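Local coordinates for protein cytosolic phospholipase A2 delta (Homo sapiens, PDB 5IZ5) that hydrolyses glycerophospholipids at the sn-2 position in a calcium-dependent manner, with a preference for linoleic acid there, at residues His373-Pro378 against Gln460-Leu465. The protein carries 3 engineered substitutions. Sequence-based numbering, arbitrary orientation.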
loop_
_atom_site.group_PDB
_atom_site.type_symbol
_atom_site.label_atom_id
_atom_site.label_comp_id
_atom_site.label_asym_id
_atom_site.label_seq_id
_atom_site.Cartn_x
_atom_site.Cartn_y
_atom_site.Cartn_z
ATOM N N HIS B 373 10.621 -16.353 5.173
ATOM C CA HIS B 373 11.684 -17.252 5.597
ATOM C C HIS B 373 12.193 -18.109 4.432
ATOM O O HIS B 373 13.401 -18.220 4.212
ATOM C CB HIS B 373 11.217 -18.162 6.728
ATOM C CG HIS B 373 12.269 -19.126 7.182
ATOM N ND1 HIS B 373 12.037 -20.476 7.320
ATOM C CD2 HIS B 373 13.571 -18.933 7.501
ATOM C CE1 HIS B 373 13.147 -21.073 7.721
ATOM N NE2 HIS B 373 14.092 -20.158 7.840
ATOM N N LEU B 374 11.271 -18.711 3.693
ATOM C CA LEU B 374 11.644 -19.608 2.604
ATOM C C LEU B 374 12.374 -18.888 1.482
ATOM O O LEU B 374 13.411 -19.364 1.012
ATOM C CB LEU B 374 10.417 -20.320 2.039
ATOM C CG LEU B 374 9.783 -21.360 2.968
ATOM C CD1 LEU B 374 8.492 -21.876 2.355
ATOM C CD2 LEU B 374 10.737 -22.512 3.266
ATOM N N TYR B 375 11.844 -17.740 1.064
ATOM C CA TYR B 375 12.444 -16.992 -0.037
ATOM C C TYR B 375 13.787 -16.320 0.317
ATOM O O TYR B 375 14.438 -15.757 -0.556
ATOM C CB TYR B 375 11.446 -15.992 -0.623
ATOM C CG TYR B 375 10.458 -16.636 -1.567
ATOM C CD1 TYR B 375 10.677 -16.635 -2.937
ATOM C CD2 TYR B 375 9.315 -17.269 -1.090
ATOM C CE1 TYR B 375 9.778 -17.223 -3.804
ATOM C CE2 TYR B 375 8.408 -17.864 -1.953
ATOM C CZ TYR B 375 8.644 -17.839 -3.307
ATOM O OH TYR B 375 7.749 -18.431 -4.160
ATOM N N GLY B 376 14.201 -16.390 1.580
ATOM C CA GLY B 376 15.577 -16.092 1.957
ATOM C C GLY B 376 16.590 -17.099 1.416
ATOM O O GLY B 376 17.761 -16.767 1.247
ATOM N N ASP B 377 16.138 -18.329 1.160
ATOM C CA ASP B 377 16.938 -19.353 0.485
ATOM C C ASP B 377 16.549 -19.387 -0.996
ATOM O O ASP B 377 15.429 -19.778 -1.325
ATOM C CB ASP B 377 16.686 -20.722 1.136
ATOM C CG ASP B 377 17.374 -21.875 0.404
ATOM O OD1 ASP B 377 18.140 -21.645 -0.551
ATOM O OD2 ASP B 377 17.128 -23.035 0.779
ATOM N N PRO B 378 17.474 -18.996 -1.899
ATOM C CA PRO B 378 17.166 -18.968 -3.342
ATOM C C PRO B 378 16.781 -20.323 -3.963
ATOM O O PRO B 378 16.276 -20.363 -5.086
ATOM C CB PRO B 378 18.473 -18.472 -3.983
ATOM C CG PRO B 378 19.291 -17.912 -2.879
ATOM C CD PRO B 378 18.866 -18.597 -1.621
ATOM N N GLN B 460 13.180 -21.034 -10.590
ATOM C CA GLN B 460 13.261 -22.226 -9.749
ATOM C C GLN B 460 12.300 -22.216 -8.551
ATOM O O GLN B 460 12.231 -23.194 -7.803
ATOM C CB GLN B 460 14.698 -22.440 -9.260
ATOM C CG GLN B 460 15.181 -21.495 -8.161
ATOM C CD GLN B 460 15.746 -20.182 -8.676
ATOM O OE1 GLN B 460 15.410 -19.727 -9.769
ATOM N NE2 GLN B 460 16.600 -19.560 -7.878
ATOM N N ASN B 461 11.592 -21.108 -8.357
ATOM C CA ASN B 461 10.537 -21.016 -7.351
ATOM C C ASN B 461 9.377 -20.225 -7.939
ATOM O O ASN B 461 9.556 -19.529 -8.943
ATOM C CB ASN B 461 11.038 -20.318 -6.076
ATOM C CG ASN B 461 12.126 -21.097 -5.354
ATOM O OD1 ASN B 461 11.864 -22.122 -4.725
ATOM N ND2 ASN B 461 13.353 -20.587 -5.402
ATOM N N PRO B 462 8.174 -20.336 -7.337
ATOM C CA PRO B 462 7.072 -19.462 -7.774
ATOM C C PRO B 462 7.327 -17.993 -7.411
ATOM O O PRO B 462 8.118 -17.714 -6.510
ATOM C CB PRO B 462 5.855 -19.994 -7.001
ATOM C CG PRO B 462 6.281 -21.289 -6.391
ATOM C CD PRO B 462 7.768 -21.221 -6.235
ATOM N N LEU B 463 6.671 -17.073 -8.108
ATOM C CA LEU B 463 6.745 -15.649 -7.762
ATOM C C LEU B 463 5.905 -15.390 -6.499
ATOM O O LEU B 463 4.701 -15.656 -6.503
ATOM C CB LEU B 463 6.224 -14.775 -8.904
ATOM C CG LEU B 463 6.224 -13.265 -8.622
ATOM C CD1 LEU B 463 7.631 -12.703 -8.685
ATOM C CD2 LEU B 463 5.339 -12.519 -9.596
ATOM N N PRO B 464 6.531 -14.872 -5.428
ATOM C CA PRO B 464 5.802 -14.582 -4.198
ATOM C C PRO B 464 5.138 -13.206 -4.225
ATOM O O PRO B 464 5.762 -12.218 -4.622
ATOM C CB PRO B 464 6.892 -14.632 -3.137
ATOM C CG PRO B 464 8.109 -14.163 -3.843
ATOM C CD PRO B 464 7.961 -14.554 -5.292
ATOM N N LEU B 465 3.879 -13.153 -3.805
ATOM C CA LEU B 465 3.096 -11.921 -3.798
ATOM C C LEU B 465 2.533 -11.674 -2.396
ATOM O O LEU B 465 1.747 -12.473 -1.877
ATOM C CB LEU B 465 1.968 -12.019 -4.824
ATOM C CG LEU B 465 2.453 -12.138 -6.281
ATOM C CD1 LEU B 465 1.401 -12.766 -7.181
ATOM C CD2 LEU B 465 2.881 -10.781 -6.824
#
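Tyr375 sets CG anti to its own carbonyl carbon, beside the backbone N (chi1 -80°), and its ring, leaving helix 367-375, reaches Pro462, just before strand 463-471, and Pro464 within it. In the alpha/beta catalytic domain of this patatin-related phospholipase, that helix follows strand 360-363, which pairs in parallel with strand 463-471, so the contact joins a helix to the neighbouring strand of the central mixed sheet. Pro464 lies over one face of the Tyr375 ring. Its CG sits 3.7 Å from the ring centroid, 19° off the normal, in a CH-pi contact displaced toward the rim near CE1, while CB lies closer to CZ and CE2. Pro462 O meets the same ring at its edge, in plane, and accepts a very short hydrogen bond of 2.5 Å from Tyr375 OH. Asn461 CB approaches CE1 obliquely, and Trp380 makes an edge-to-face contact with the tyrosine.

Beyond the helix, Pro378 O receives two side-chain amides. Gln460, with CG lodged between its backbone N and carbonyl carbon and the chain bent at chi2, brings NE2 to 2.9 Å from Pro378 O; the bond is moderately bent at the hydrogen, and the donor is tilted from the carbonyl plane. Both amides have further partners: Gln460 OE1 accepts from Arg458 N and NE2 donates to Ala454 O, while Asn461 ND2 is bonded to Ala455 O, all three in the chain just before Gln460, and Asn461 OD1 to Ser381 OG, just after Pro378. The second bond to the proline carbonyl is weak, Asn461 ND2 lying 2.9 Å from Pro378 O with an N-H...O angle of 123°.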